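Local coordinates for protein redox-sensing transcriptional repressor Rex (Thermus thermophilus, PDB 2DT5) that probably represses transcription in response to the cellular NADH/NAD(+) balance, binding DNA as a homodimer and carrying NAD in a Rossmann domain, at residues Glu142-Ala153 with Ile165-Leu176. The protein carries 1 engineered substitution. Numbering follows the deposited sequence.
Sequences EIALLTVPREAA and IKGILNFAPVVL. With NAD (nicotinamide-adenine-dinucleotide), chain L.
Strand 143-146 meets the Phe171 ring at the ring edge: CE1 of Phe171 lies 4.0 Å from CG of Leu145, and the carbonyl O of Leu146 sits near the ring plane. CG2 of Thr147 approaches the ring obliquely, 3.6 Å from CD1 of Phe171; chi1 of 48° puts OG1 between the backbone N and the carbonyl carbon, where it bonds Gly87 O, and leaves CG2 anti to the carbonyl carbon. Arg150, poorly ordered in the model, stretches its chain across Pro173 and brings one guanidinium face over the Pro173 carbonyl, without a hydrogen bond.

Between these groups and Glu142 runs a parallel ladder from Ile143–Gly167 to Leu146–Asn170. Glu142 O opens it by accepting two amides, Lys166 N at 2.8 Å and Gly167 N, while Phe171 N closes it on Leu146 O at 3.0 Å. Leu145 and Leu169 lie side by side on one face; on the other, CD1 of Ile165 reaches 3.6 Å to CB of Ala144. Beyond the strands, Ala153 CB packs against Ala172 CB and Val174 CG1.

The loops after the C-terminal ends of the two strands bind NAD, as expected of a Rossmann domain: O3D of the nicotinamide ribose donates to Val148 O (2.7 Å) and the carboxamide N7N to Phe171 O (3.0 Å).

The contact is the strand-to-strand part of a right-handed beta-alpha-beta unit whose helix 150-163 covers Ala144, Leu146 and Ile168. Strand 81-86 pairs with 143-146 on its other side, helix 90-96 packs on Thr147 and Phe171, and Phe189 of the second subunit touches Leu169.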
loop_
_atom_site.group_PDB
_atom_site.type_symbol
_atom_site.label_atom_id
_atom_site.label_comp_id
_atom_site.label_asym_id
_atom_site.label_seq_id
_atom_site.Cartn_x
_atom_site.Cartn_y
_atom_site.Cartn_z
ATOM N N GLU B 142 18.113 -9.824 -7.525
ATOM C CA GLU B 142 16.911 -10.491 -7.994
ATOM C C GLU B 142 15.698 -9.576 -8.165
ATOM O O GLU B 142 14.863 -9.813 -9.042
ATOM C CB GLU B 142 16.517 -11.628 -7.040
ATOM C CG GLU B 142 17.523 -12.763 -6.882
ATOM C CD GLU B 142 18.711 -12.406 -5.995
ATOM O OE1 GLU B 142 18.533 -11.649 -5.018
ATOM O OE2 GLU B 142 19.826 -12.903 -6.261
ATOM N N ILE B 143 15.607 -8.538 -7.336
ATOM C CA ILE B 143 14.467 -7.620 -7.365
ATOM C C ILE B 143 14.847 -6.170 -7.703
ATOM O O ILE B 143 15.802 -5.629 -7.157
ATOM C CB ILE B 143 13.749 -7.650 -5.983
ATOM C CG1 ILE B 143 13.179 -9.056 -5.747
ATOM C CG2 ILE B 143 12.678 -6.557 -5.896
ATOM C CD1 ILE B 143 12.488 -9.253 -4.397
ATOM N N ALA B 144 14.092 -5.540 -8.594
ATOM C CA ALA B 144 14.395 -4.164 -8.953
ATOM C C ALA B 144 13.257 -3.231 -8.571
ATOM O O ALA B 144 12.096 -3.544 -8.809
ATOM C CB ALA B 144 14.675 -4.052 -10.464
ATOM N N LEU B 145 13.597 -2.093 -7.969
ATOM C CA LEU B 145 12.605 -1.073 -7.602
ATOM C C LEU B 145 12.628 -0.075 -8.770
ATOM O O LEU B 145 13.619 0.642 -8.980
ATOM C CB LEU B 145 12.992 -0.385 -6.272
ATOM C CG LEU B 145 12.556 -1.101 -4.976
ATOM C CD1 LEU B 145 13.021 -2.536 -4.991
ATOM C CD2 LEU B 145 13.122 -0.373 -3.745
ATOM N N LEU B 146 11.547 -0.057 -9.542
ATOM C CA LEU B 146 11.463 0.799 -10.708
ATOM C C LEU B 146 10.851 2.146 -10.387
ATOM O O LEU B 146 9.654 2.254 -10.189
ATOM C CB LEU B 146 10.647 0.124 -11.815
ATOM C CG LEU B 146 10.764 0.792 -13.199
ATOM C CD1 LEU B 146 12.247 0.963 -13.573
ATOM C CD2 LEU B 146 10.043 -0.053 -14.242
ATOM N N THR B 147 11.689 3.176 -10.379
ATOM C CA THR B 147 11.254 4.526 -10.071
ATOM C C THR B 147 11.674 5.527 -11.163
ATOM O O THR B 147 12.270 6.562 -10.869
ATOM C CB THR B 147 11.832 4.957 -8.699
ATOM O OG1 THR B 147 13.234 4.655 -8.668
ATOM C CG2 THR B 147 11.157 4.163 -7.563
ATOM N N VAL B 148 11.398 5.190 -12.424
ATOM C CA VAL B 148 11.694 6.094 -13.534
ATOM C C VAL B 148 10.353 6.699 -13.937
ATOM O O VAL B 148 9.300 6.173 -13.567
ATOM C CB VAL B 148 12.301 5.341 -14.768
ATOM C CG1 VAL B 148 13.572 4.617 -14.366
ATOM C CG2 VAL B 148 11.291 4.355 -15.344
ATOM N N PRO B 149 10.363 7.820 -14.680
ATOM C CA PRO B 149 9.088 8.421 -15.093
ATOM C C PRO B 149 8.262 7.400 -15.896
ATOM O O PRO B 149 8.816 6.449 -16.454
ATOM C CB PRO B 149 9.524 9.601 -15.967
ATOM C CG PRO B 149 10.855 9.965 -15.422
ATOM C CD PRO B 149 11.499 8.615 -15.170
ATOM N N ARG B 150 6.950 7.603 -15.945
ATOM C CA ARG B 150 6.042 6.716 -16.675
ATOM C C ARG B 150 6.506 6.418 -18.098
ATOM O O ARG B 150 6.587 5.258 -18.531
ATOM C CB ARG B 150 4.646 7.343 -16.740
ATOM C CG ARG B 150 3.664 6.550 -17.579
ATOM C CD ARG B 150 2.236 7.009 -17.361
ATOM N NE ARG B 150 1.286 5.993 -17.816
ATOM C CZ ARG B 150 -0.013 5.988 -17.521
ATOM N NH1 ARG B 150 -0.533 6.949 -16.765
ATOM N NH2 ARG B 150 -0.793 5.012 -17.973
ATOM N N GLU B 151 6.805 7.489 -18.819
ATOM C CA GLU B 151 7.231 7.394 -20.200
ATOM C C GLU B 151 8.429 6.483 -20.428
ATOM O O GLU B 151 8.566 5.901 -21.493
ATOM C CB GLU B 151 7.531 8.794 -20.742
ATOM C CG GLU B 151 6.302 9.700 -20.909
ATOM C CD GLU B 151 5.590 10.037 -19.592
ATOM O OE1 GLU B 151 6.271 10.415 -18.605
ATOM O OE2 GLU B 151 4.341 9.942 -19.559
ATOM N N ALA B 152 9.294 6.342 -19.435
ATOM C CA ALA B 152 10.468 5.498 -19.615
ATOM C C ALA B 152 10.363 4.124 -18.978
ATOM O O ALA B 152 11.249 3.297 -19.152
ATOM C CB ALA B 152 11.711 6.217 -19.070
ATOM N N ALA B 153 9.273 3.871 -18.265
ATOM C CA ALA B 153 9.083 2.604 -17.505
ATOM C C ALA B 153 9.221 1.264 -18.261
ATOM O O ALA B 153 10.046 0.432 -17.893
ATOM C CB ALA B 153 7.726 2.645 -16.816
ATOM N N ILE B 165 16.574 -9.835 -14.274
ATOM C CA ILE B 165 15.810 -9.558 -13.055
ATOM C C ILE B 165 14.771 -10.668 -12.845
ATOM O O ILE B 165 14.318 -11.287 -13.812
ATOM C CB ILE B 165 15.077 -8.193 -13.141
ATOM C CG1 ILE B 165 14.821 -7.630 -11.734
ATOM C CG2 ILE B 165 13.755 -8.359 -13.873
ATOM C CD1 ILE B 165 16.085 -7.282 -10.973
ATOM N N LYS B 166 14.397 -10.922 -11.590
ATOM C CA LYS B 166 13.411 -11.956 -11.292
ATOM C C LYS B 166 12.083 -11.335 -10.892
ATOM O O LYS B 166 11.022 -11.931 -11.077
ATOM C CB LYS B 166 13.914 -12.886 -10.177
ATOM C CG LYS B 166 15.095 -13.757 -10.589
ATOM C CD LYS B 166 15.535 -14.671 -9.466
ATOM C CE LYS B 166 16.731 -15.535 -9.886
ATOM N NZ LYS B 166 17.288 -16.320 -8.730
ATOM N N GLY B 167 12.148 -10.131 -10.340
ATOM C CA GLY B 167 10.940 -9.440 -9.939
ATOM C C GLY B 167 11.125 -7.933 -9.994
ATOM O O GLY B 167 12.236 -7.419 -9.858
ATOM N N ILE B 168 10.029 -7.218 -10.209
ATOM C CA ILE B 168 10.081 -5.762 -10.256
ATOM C C ILE B 168 8.987 -5.166 -9.380
ATOM O O ILE B 168 7.806 -5.471 -9.545
ATOM C CB ILE B 168 9.869 -5.198 -11.692
ATOM C CG1 ILE B 168 10.930 -5.740 -12.658
ATOM C CG2 ILE B 168 9.903 -3.681 -11.666
ATOM C CD1 ILE B 168 10.743 -5.284 -14.088
ATOM N N LEU B 169 9.396 -4.316 -8.460
ATOM C CA LEU B 169 8.479 -3.570 -7.627
ATOM C C LEU B 169 8.346 -2.262 -8.400
ATOM O O LEU B 169 9.224 -1.396 -8.358
ATOM C CB LEU B 169 9.008 -3.330 -6.219
ATOM C CG LEU B 169 8.040 -2.762 -5.181
ATOM C CD1 LEU B 169 6.911 -3.755 -4.937
ATOM C CD2 LEU B 169 8.765 -2.431 -3.876
ATOM N N ASN B 170 7.240 -2.127 -9.123
ATOM C CA ASN B 170 6.984 -1.009 -10.022
ATOM C C ASN B 170 6.281 0.174 -9.388
ATOM O O ASN B 170 5.121 0.065 -8.990
ATOM C CB ASN B 170 6.139 -1.507 -11.197
ATOM C CG ASN B 170 5.749 -0.394 -12.135
ATOM O OD1 ASN B 170 4.613 -0.339 -12.628
ATOM N ND2 ASN B 170 6.688 0.503 -12.395
ATOM N N PHE B 171 6.970 1.306 -9.268
ATOM C CA PHE B 171 6.335 2.498 -8.706
ATOM C C PHE B 171 5.737 3.391 -9.794
ATOM O O PHE B 171 4.867 4.217 -9.511
ATOM C CB PHE B 171 7.327 3.321 -7.884
ATOM C CG PHE B 171 7.821 2.621 -6.641
ATOM C CD1 PHE B 171 8.744 1.582 -6.730
ATOM C CD2 PHE B 171 7.338 2.991 -5.388
ATOM C CE1 PHE B 171 9.188 0.912 -5.589
ATOM C CE2 PHE B 171 7.771 2.331 -4.225
ATOM C CZ PHE B 171 8.695 1.293 -4.326
ATOM N N ALA B 172 6.212 3.237 -11.027
ATOM C CA ALA B 172 5.700 4.055 -12.137
ATOM C C ALA B 172 4.212 3.792 -12.363
ATOM O O ALA B 172 3.766 2.643 -12.348
ATOM C CB ALA B 172 6.486 3.757 -13.412
ATOM N N PRO B 173 3.420 4.854 -12.559
ATOM C CA PRO B 173 1.976 4.700 -12.778
ATOM C C PRO B 173 1.668 4.159 -14.162
ATOM O O PRO B 173 1.099 4.867 -14.984
ATOM C CB PRO B 173 1.447 6.126 -12.598
ATOM C CG PRO B 173 2.572 6.946 -13.186
ATOM C CD PRO B 173 3.815 6.272 -12.614
ATOM N N VAL B 174 2.049 2.909 -14.414
ATOM C CA VAL B 174 1.810 2.284 -15.704
ATOM C C VAL B 174 1.903 0.762 -15.568
ATOM O O VAL B 174 2.610 0.247 -14.696
ATOM C CB VAL B 174 2.845 2.754 -16.738
ATOM C CG1 VAL B 174 4.223 2.195 -16.382
ATOM C CG2 VAL B 174 2.420 2.307 -18.138
ATOM N N VAL B 175 1.181 0.039 -16.417
ATOM C CA VAL B 175 1.221 -1.416 -16.357
ATOM C C VAL B 175 2.331 -1.900 -17.268
ATOM O O VAL B 175 2.346 -1.591 -18.453
ATOM C CB VAL B 175 -0.098 -2.029 -16.804
ATOM C CG1 VAL B 175 -0.066 -3.526 -16.574
ATOM C CG2 VAL B 175 -1.241 -1.388 -16.040
ATOM N N LEU B 176 3.266 -2.648 -16.699
ATOM C CA LEU B 176 4.401 -3.148 -17.448
ATOM C C LEU B 176 4.082 -4.415 -18.221
ATOM O O LEU B 176 3.164 -5.158 -17.883
ATOM C CB LEU B 176 5.572 -3.426 -16.504
ATOM C CG LEU B 176 6.005 -2.270 -15.586
ATOM C CD1 LEU B 176 7.133 -2.754 -14.701
ATOM C CD2 LEU B 176 6.449 -1.060 -16.405
HETATM P PA NAD L . 12.278 12.169 -11.133
HETATM O O1A NAD L . 12.721 12.982 -9.959
HETATM O O2A NAD L . 12.019 12.845 -12.444
HETATM O O5B NAD L . 13.355 11.051 -11.282
HETATM C C5B NAD L . 13.309 10.047 -12.326
HETATM C C4B NAD L . 14.725 9.560 -12.501
HETATM O O4B NAD L . 14.620 8.530 -13.539
HETATM C C3B NAD L . 15.759 10.589 -13.104
HETATM O O3B NAD L . 16.919 10.683 -12.220
HETATM C C2B NAD L . 16.127 10.039 -14.480
HETATM O O2B NAD L . 17.384 10.321 -14.964
HETATM C C1B NAD L . 15.837 8.559 -14.243
HETATM N N9A NAD L . 15.592 7.813 -15.449
HETATM C C8A NAD L . 14.850 8.066 -16.611
HETATM N N7A NAD L . 14.898 7.073 -17.481
HETATM C C5A NAD L . 15.677 6.109 -16.950
HETATM C C6A NAD L . 16.104 4.784 -17.421
HETATM N N6A NAD L . 15.738 4.294 -18.585
HETATM N N1A NAD L . 16.931 4.084 -16.537
HETATM C C2A NAD L . 17.345 4.528 -15.332
HETATM N N3A NAD L . 16.964 5.784 -14.840
HETATM C C4A NAD L . 16.135 6.542 -15.683
HETATM O O3 NAD L . 10.939 11.378 -10.746
HETATM P PN NAD L . 10.260 11.025 -9.286
HETATM O O1N NAD L . 9.452 12.175 -8.838
HETATM O O2N NAD L . 11.375 10.529 -8.425
HETATM O O5D NAD L . 9.242 9.850 -9.729
HETATM C C5D NAD L . 9.756 8.575 -10.214
HETATM C C4D NAD L . 8.620 7.683 -10.547
HETATM O O4D NAD L . 7.810 7.439 -9.300
HETATM C C3D NAD L . 7.574 8.291 -11.574
HETATM O O3D NAD L . 7.098 7.260 -12.466
HETATM C C2D NAD L . 6.459 8.760 -10.658
HETATM O O2D NAD L . 5.245 8.985 -11.293
HETATM C C1D NAD L . 6.434 7.590 -9.611
HETATM N N1N NAD L . 5.585 7.943 -8.444
HETATM C C2N NAD L . 4.926 6.842 -7.830
HETATM C C3N NAD L . 4.419 6.897 -6.607
HETATM C C7N NAD L . 3.699 5.710 -6.044
HETATM O O7N NAD L . 3.023 5.874 -5.005
HETATM N N7N NAD L . 3.765 4.537 -6.700
HETATM C C4N NAD L . 4.537 8.162 -5.761
HETATM C C5N NAD L . 5.826 8.872 -6.131
HETATM C C6N NAD L . 6.077 8.981 -7.519
#